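PDB 3DQQ: putative tRNA synthase from Salmonella typhimurium, which probably catalyses the ATP-dependent phosphorylation of 3-oxo-tetronate to 3-oxo-tetronate 4-phosphate, as a member of the four-carbon acid sugar kinase family. Local coordinates for residues G122-V125 against L130-M133; L202-L207 against L230-A235. All blocks are in the same frame, centred on the assembly; numbering follows the deposited sequence.

Contact 1 pairs two neighbouring strands of a hairpin, and contact 2 joins the starting turn of helix 204-214 to the last turns of helix 224-235; the centres lie about 17 Å apart. Four of the eight residues meeting in contact 1 are buried, and main-chain hydrogen bonds do most of the holding. In contact 2 a single salt bridge, E204 to R232, spans two helices at the surface. No secondary-structure element is common to both, yet they touch: L202, just ahead of helix 204-214, packs its CD2 on the V125 carbonyl oxygen. The second subunit reaches contact 1 but not contact 2.

Contact 1: G122-V125 against L130-M133; sequences GRTV and LFVM
T124 and F131 face each other as a hydrogen-bonded antiparallel pair: T124 N gives its hydrogen to F131 O at 3.1 Å, and F131 N returns one to T124 O at 2.9 Å. One residue beyond the R123-V132 pair, M133 N donates to G122 O at 2.8 Å in a bond almost straight at the hydrogen (176°), the last of the ladder at the end away from the turn. R123 CA adds a CH...O contact to F131 O. The two segments belong to the beta hairpin of strands 123-126 and 129-132, which strand 135-136 extends to a three-stranded antiparallel sheet within the sugar-binding N-terminal domain. F131 can be followed outward along the face it shares with T124. Its CB lies 3.6 Å from T124 OG1; CG then stands beside the backbone N (chi1 -70°), which brings CD2 to 3.9 Å from T124 O, so that this carbonyl oxygen lies at the ring edge, in plane; beyond CD2 the ring runs outward from the strands. A water bonded to T124 OG1 at 2.8 Å is also placed to donate to F131 O and M133 O, though its two protons cannot serve every acceptor around it. The other face carries R123, V125, L130 and V132. There L130 CD1 reaches back across the strands to V125 CG2 at 3.9 Å and also lies against T124 O, and L155 of helix 155-160 packs on both V125 and L130. R123 bends at chi2 and chi3, and its NH2 bonds N121 O; I325 of the second subunit packs on R123 and V132.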
ATOM      1  N   GLY A 122      12.013 -17.648 -10.651  1.00 44.86           N
ATOM      2  CA  GLY A 122      11.633 -17.034 -11.911  1.00 44.79           C
ATOM      3  C   GLY A 122      12.516 -15.920 -12.411  1.00 44.41           C
ATOM      4  O   GLY A 122      12.072 -15.059 -13.117  1.00 45.65           O
ATOM      5  N   ARG A 123      13.781 -15.928 -12.067  1.00 44.24           N
ATOM      6  CA  ARG A 123      14.701 -15.042 -12.709  1.00 43.22           C
ATOM      7  C   ARG A 123      15.651 -15.826 -13.541  1.00 41.41           C
ATOM      8  O   ARG A 123      16.397 -16.666 -13.021  1.00 41.47           O
ATOM      9  CB  ARG A 123      15.434 -14.269 -11.683  1.00 43.80           C
ATOM     10  CG  ARG A 123      14.778 -12.969 -11.507  1.00 47.92           C
ATOM     11  CD  ARG A 123      14.595 -12.663 -10.105  1.00 53.27           C
ATOM     12  NE  ARG A 123      13.403 -13.295  -9.620  1.00 55.30           N
ATOM     13  CZ  ARG A 123      12.645 -12.763  -8.682  1.00 59.99           C
ATOM     14  NH1 ARG A 123      12.968 -11.583  -8.139  1.00 63.93           N
ATOM     15  NH2 ARG A 123      11.557 -13.402  -8.282  1.00 61.59           N
ATOM     16  N   THR A 124      15.627 -15.573 -14.844  1.00 38.91           N
ATOM     17  CA  THR A 124      16.508 -16.307 -15.713  1.00 36.73           C
ATOM     18  C   THR A 124      17.225 -15.311 -16.581  1.00 35.40           C
ATOM     19  O   THR A 124      16.784 -14.196 -16.727  1.00 35.73           O
ATOM     20  CB  THR A 124      15.727 -17.415 -16.491  1.00 36.55           C
ATOM     21  OG1 THR A 124      14.611 -16.843 -17.154  1.00 35.98           O
ATOM     22  CG2 THR A 124      15.203 -18.527 -15.524  1.00 34.86           C
ATOM     23  N   VAL A 125      18.341 -15.705 -17.146  1.00 34.14           N
ATOM     24  CA  VAL A 125      19.079 -14.845 -18.011  1.00 33.64           C
ATOM     25  C   VAL A 125      19.410 -15.624 -19.284  1.00 34.13           C
ATOM     26  O   VAL A 125      19.967 -16.724 -19.215  1.00 33.56           O
ATOM     27  CB  VAL A 125      20.398 -14.361 -17.317  1.00 33.53           C
ATOM     28  CG1 VAL A 125      21.295 -13.645 -18.328  1.00 29.44           C
ATOM     29  CG2 VAL A 125      20.053 -13.504 -16.117  1.00 31.58           C
ATOM     30  N   LEU A 130      17.708 -10.218 -18.913  1.00 34.91           N
ATOM     31  CA  LEU A 130      17.150 -10.708 -17.683  1.00 35.28           C
ATOM     32  C   LEU A 130      15.653 -10.839 -17.842  1.00 35.47           C
ATOM     33  O   LEU A 130      15.002  -9.921 -18.309  1.00 35.15           O
ATOM     34  CB  LEU A 130      17.518  -9.755 -16.538  1.00 35.89           C
ATOM     35  CG  LEU A 130      16.991  -9.969 -15.085  1.00 36.52           C
ATOM     36  CD1 LEU A 130      17.225 -11.377 -14.583  1.00 36.91           C
ATOM     37  CD2 LEU A 130      17.666  -8.970 -14.100  1.00 35.42           C
ATOM     38  N   PHE A 131      15.125 -11.975 -17.412  1.00 36.40           N
ATOM     39  CA  PHE A 131      13.725 -12.283 -17.446  1.00 37.15           C
ATOM     40  C   PHE A 131      13.125 -12.486 -16.084  1.00 37.96           C
ATOM     41  O   PHE A 131      13.616 -13.233 -15.309  1.00 38.38           O
ATOM     42  CB  PHE A 131      13.493 -13.564 -18.206  1.00 37.97           C
ATOM     43  CG  PHE A 131      13.737 -13.457 -19.644  1.00 38.85           C
ATOM     44  CD1 PHE A 131      12.713 -13.252 -20.505  1.00 40.30           C
ATOM     45  CD2 PHE A 131      14.983 -13.576 -20.141  1.00 39.01           C
ATOM     46  CE1 PHE A 131      12.935 -13.156 -21.782  1.00 39.69           C
ATOM     47  CE2 PHE A 131      15.197 -13.462 -21.434  1.00 39.61           C
ATOM     48  CZ  PHE A 131      14.171 -13.256 -22.253  1.00 38.99           C
ATOM     49  N   VAL A 132      12.011 -11.834 -15.842  1.00 38.13           N
ATOM     50  CA  VAL A 132      11.239 -12.020 -14.649  1.00 38.42           C
ATOM     51  C   VAL A 132      10.014 -12.789 -15.020  1.00 38.94           C
ATOM     52  O   VAL A 132       9.124 -12.277 -15.615  1.00 38.08           O
ATOM     53  CB  VAL A 132      10.819 -10.699 -14.072  1.00 38.86           C
ATOM     54  CG1 VAL A 132       9.929 -10.894 -12.925  1.00 35.75           C
ATOM     55  CG2 VAL A 132      11.989  -9.929 -13.676  1.00 36.93           C
ATOM     56  N   MET A 133       9.988 -14.042 -14.650  1.00 39.89           N
ATOM     57  CA  MET A 133       8.946 -14.939 -15.059  1.00 40.63           C
ATOM     58  C   MET A 133       8.967 -15.116 -16.544  1.00 40.55           C
ATOM     59  O   MET A 133       9.959 -15.478 -17.101  1.00 40.65           O
ATOM     60  CB  MET A 133       7.606 -14.443 -14.603  1.00 42.32           C
ATOM     61  CG  MET A 133       7.544 -14.102 -13.136  1.00 45.79           C
ATOM     62  SD  MET A 133       7.913 -15.390 -11.966  1.00 51.57           S
ATOM     63  CE  MET A 133       7.957 -14.405 -10.534  1.00 48.54           C
TER
HETATM   64  O   HOH W   1      12.374 -16.266 -15.552  1.00 31.03           O

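Contact 2: L202-L207 against L230-A235; sequences LNERHL and LARQWA
E204 and R232 meet through their charged ends alone, and their side chains cross at about a right angle. R232 NH1 donates to E204 OE1 over 3.1 Å in a salt bridge, with an angle of 162° at the hydrogen. The two planes are turned 74° from one another. At the arginine, OE1 lies at the guanidinium edge, close to its plane; at the glutamate, NH1 arrives from above the carboxylate, 86° out of its plane. This is therefore a single-bond bridge and not the flat, two-pronged pairing in which both planes coincide: E204 OE1 is 3.8 Å from R232 NH2, and E204 OE2 is 4.0 Å from both R232 NH1 and R232 NH2. R232 spans the gap with a chain extended from CG to NE, and E204 is likewise extended beyond CG. The guanidinium is held at other points too, since NE bonds N25 OD1 and NH1 makes a second salt bridge with E208, one turn beyond E204. Two carboxylates from helix 204-214 thus share one arginine, which probably helps to balance their charge. At the start of that helix N203 is the N-cap: its OD1 accepts from H206 N at 3.0 Å. The H206 ring is in turn fixed in rotation, because ND1 accepts from L202 N in the ring plane and NE2 bonds D176 of helix 172-177. Helix 204-214 thus begins against helix 172-177 on its H206 side, while helix 224-235, bearing R232, rests its L230 on strand 79-83.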
ATOM      1  N   LEU A 202      19.125 -20.661 -17.117  1.00 38.77           N
ATOM      2  CA  LEU A 202      17.719 -20.971 -17.261  1.00 39.32           C
ATOM      3  C   LEU A 202      17.274 -21.968 -16.208  1.00 40.06           C
ATOM      4  O   LEU A 202      16.085 -22.207 -16.042  1.00 41.41           O
ATOM      5  CB  LEU A 202      17.464 -21.570 -18.646  1.00 39.37           C
ATOM      6  CG  LEU A 202      18.178 -20.872 -19.828  1.00 38.56           C
ATOM      7  CD1 LEU A 202      17.864 -21.574 -21.198  1.00 33.49           C
ATOM      8  CD2 LEU A 202      17.856 -19.344 -19.828  1.00 33.16           C
ATOM      9  N   ASN A 203      18.208 -22.566 -15.497  1.00 40.56           N
ATOM     10  CA  ASN A 203      17.877 -23.667 -14.608  1.00 40.54           C
ATOM     11  C   ASN A 203      19.031 -23.911 -13.671  1.00 41.55           C
ATOM     12  O   ASN A 203      20.151 -23.458 -13.906  1.00 41.27           O
ATOM     13  CB  ASN A 203      17.595 -24.934 -15.414  1.00 39.42           C
ATOM     14  CG  ASN A 203      18.734 -25.312 -16.291  1.00 39.97           C
ATOM     15  OD1 ASN A 203      19.869 -25.409 -15.853  1.00 45.21           O
ATOM     16  ND2 ASN A 203      18.458 -25.545 -17.533  1.00 41.29           N
ATOM     17  N   GLU A 204      18.776 -24.689 -12.636  1.00 42.61           N
ATOM     18  CA  GLU A 204      19.785 -24.887 -11.631  1.00 43.57           C
ATOM     19  C   GLU A 204      21.049 -25.609 -12.137  1.00 42.16           C
ATOM     20  O   GLU A 204      22.130 -25.351 -11.652  1.00 41.12           O
ATOM     21  CB  GLU A 204      19.158 -25.452 -10.342  1.00 43.68           C
ATOM     22  CG  GLU A 204      19.118 -26.967 -10.081  1.00 47.61           C
ATOM     23  CD  GLU A 204      18.607 -27.251  -8.619  1.00 49.47           C
ATOM     24  OE1 GLU A 204      18.712 -28.420  -8.123  1.00 54.49           O
ATOM     25  OE2 GLU A 204      18.105 -26.259  -7.983  1.00 56.51           O
ATOM     26  N   ARG A 205      20.944 -26.419 -13.172  1.00 41.43           N
ATOM     27  CA  ARG A 205      22.148 -27.034 -13.709  1.00 41.64           C
ATOM     28  C   ARG A 205      23.152 -25.996 -14.222  1.00 40.04           C
ATOM     29  O   ARG A 205      24.365 -26.169 -14.131  1.00 39.68           O
ATOM     30  CB  ARG A 205      21.771 -27.977 -14.832  1.00 41.10           C
ATOM     31  CG  ARG A 205      22.910 -28.740 -15.428  1.00 42.73           C
ATOM     32  CD  ARG A 205      22.390 -29.634 -16.624  1.00 48.82           C
ATOM     33  NE  ARG A 205      21.378 -28.942 -17.484  1.00 56.11           N
ATOM     34  CZ  ARG A 205      21.649 -28.156 -18.548  1.00 56.35           C
ATOM     35  NH1 ARG A 205      22.914 -27.945 -18.966  1.00 54.93           N
ATOM     36  NH2 ARG A 205      20.635 -27.562 -19.190  1.00 56.84           N
ATOM     37  N   HIS A 206      22.645 -24.928 -14.802  1.00 38.93           N
ATOM     38  CA  HIS A 206      23.499 -23.887 -15.305  1.00 38.13           C
ATOM     39  C   HIS A 206      24.272 -23.232 -14.178  1.00 37.56           C
ATOM     40  O   HIS A 206      25.473 -22.947 -14.310  1.00 37.04           O
ATOM     41  CB  HIS A 206      22.650 -22.835 -15.976  1.00 38.52           C
ATOM     42  CG  HIS A 206      22.166 -23.231 -17.332  1.00 38.15           C
ATOM     43  ND1 HIS A 206      21.026 -22.705 -17.894  1.00 37.23           N
ATOM     44  CD2 HIS A 206      22.684 -24.079 -18.250  1.00 37.24           C
ATOM     45  CE1 HIS A 206      20.870 -23.208 -19.102  1.00 36.35           C
ATOM     46  NE2 HIS A 206      21.861 -24.047 -19.341  1.00 34.45           N
ATOM     47  N   LEU A 207      23.579 -23.004 -13.067  1.00 36.34           N
ATOM     48  CA  LEU A 207      24.221 -22.469 -11.886  1.00 35.88           C
ATOM     49  C   LEU A 207      25.255 -23.410 -11.307  1.00 35.98           C
ATOM     50  O   LEU A 207      26.319 -22.957 -10.853  1.00 37.30           O
ATOM     51  CB  LEU A 207      23.199 -22.105 -10.841  1.00 35.26           C
ATOM     52  CG  LEU A 207      22.321 -20.917 -11.286  1.00 33.78           C
ATOM     53  CD1 LEU A 207      21.208 -20.686 -10.277  1.00 31.01           C
ATOM     54  CD2 LEU A 207      23.175 -19.684 -11.491  1.00 31.37           C
ATOM     55  N   LEU A 230      28.163 -22.486  -6.039  1.00 37.17           N
ATOM     56  CA  LEU A 230      29.445 -22.548  -5.385  1.00 36.21           C
ATOM     57  C   LEU A 230      29.353 -23.444  -4.183  1.00 36.00           C
ATOM     58  O   LEU A 230      30.257 -24.225  -3.961  1.00 36.55           O
ATOM     59  CB  LEU A 230      29.960 -21.174  -5.004  1.00 34.94           C
ATOM     60  CG  LEU A 230      30.313 -20.284  -6.192  1.00 32.73           C
ATOM     61  CD1 LEU A 230      30.310 -18.832  -5.754  1.00 29.13           C
ATOM     62  CD2 LEU A 230      31.639 -20.683  -6.868  1.00 25.02           C
ATOM     63  N   ALA A 231      28.254 -23.406  -3.451  1.00 36.32           N
ATOM     64  CA  ALA A 231      28.125 -24.247  -2.260  1.00 37.12           C
ATOM     65  C   ALA A 231      28.197 -25.704  -2.629  1.00 37.88           C
ATOM     66  O   ALA A 231      28.863 -26.466  -1.966  1.00 38.20           O
ATOM     67  CB  ALA A 231      26.853 -23.981  -1.530  1.00 36.29           C
ATOM     68  N   ARG A 232      27.559 -26.095  -3.719  1.00 39.18           N
ATOM     69  CA  ARG A 232      27.561 -27.494  -4.110  1.00 40.20           C
ATOM     70  C   ARG A 232      28.891 -27.999  -4.588  1.00 41.76           C
ATOM     71  O   ARG A 232      29.107 -29.213  -4.601  1.00 42.54           O
ATOM     72  CB  ARG A 232      26.541 -27.746  -5.193  1.00 40.46           C
ATOM     73  CG  ARG A 232      25.139 -27.420  -4.741  1.00 40.44           C
ATOM     74  CD  ARG A 232      24.094 -27.919  -5.651  1.00 40.27           C
ATOM     75  NE  ARG A 232      22.826 -27.573  -5.063  1.00 41.37           N
ATOM     76  CZ  ARG A 232      21.667 -27.549  -5.699  1.00 42.55           C
ATOM     77  NH1 ARG A 232      21.576 -27.903  -6.966  1.00 43.99           N
ATOM     78  NH2 ARG A 232      20.583 -27.177  -5.040  1.00 42.46           N
ATOM     79  N   GLN A 233      29.793 -27.109  -4.996  1.00 43.16           N
ATOM     80  CA  GLN A 233      31.156 -27.542  -5.221  1.00 43.94           C
ATOM     81  C   GLN A 233      31.793 -27.972  -3.935  1.00 45.22           C
ATOM     82  O   GLN A 233      32.584 -28.890  -3.944  1.00 45.97           O
ATOM     83  CB  GLN A 233      32.010 -26.447  -5.804  1.00 44.03           C
ATOM     84  CG  GLN A 233      31.931 -26.412  -7.269  1.00 44.83           C
ATOM     85  CD  GLN A 233      32.363 -27.699  -7.893  1.00 44.72           C
ATOM     86  OE1 GLN A 233      33.485 -28.169  -7.670  1.00 45.47           O
ATOM     87  NE2 GLN A 233      31.479 -28.287  -8.698  1.00 41.69           N
ATOM     88  N   TRP A 234      31.485 -27.312  -2.828  1.00 46.26           N
ATOM     89  CA  TRP A 234      32.141 -27.655  -1.571  1.00 47.61           C
ATOM     90  C   TRP A 234      31.374 -28.752  -0.897  1.00 49.13           C
ATOM     91  O   TRP A 234      31.884 -29.440  -0.055  1.00 49.08           O
ATOM     92  CB  TRP A 234      32.276 -26.438  -0.669  1.00 46.35           C
ATOM     93  CG  TRP A 234      33.052 -25.370  -1.325  1.00 45.31           C
ATOM     94  CD1 TRP A 234      32.589 -24.199  -1.815  1.00 43.99           C
ATOM     95  CD2 TRP A 234      34.441 -25.398  -1.609  1.00 45.95           C
ATOM     96  NE1 TRP A 234      33.591 -23.486  -2.380  1.00 42.81           N
ATOM     97  CE2 TRP A 234      34.750 -24.198  -2.278  1.00 44.34           C
ATOM     98  CE3 TRP A 234      35.467 -26.312  -1.346  1.00 44.68           C
ATOM     99  CZ2 TRP A 234      36.047 -23.879  -2.689  1.00 44.90           C
ATOM    100  CZ3 TRP A 234      36.756 -26.002  -1.769  1.00 45.09           C
ATOM    101  CH2 TRP A 234      37.033 -24.785  -2.426  1.00 45.48           C
ATOM    102  N   ALA A 235      30.131 -28.945  -1.300  1.00 52.50           N
ATOM    103  CA  ALA A 235      29.340 -30.041  -0.752  1.00 54.80           C
ATOM    104  C   ALA A 235      29.908 -31.344  -1.286  1.00 57.24           C
ATOM    105  O   ALA A 235      29.873 -32.344  -0.578  1.00 58.20           O
ATOM    106  CB  ALA A 235      27.827 -29.888  -1.114  1.00 54.90           C
TER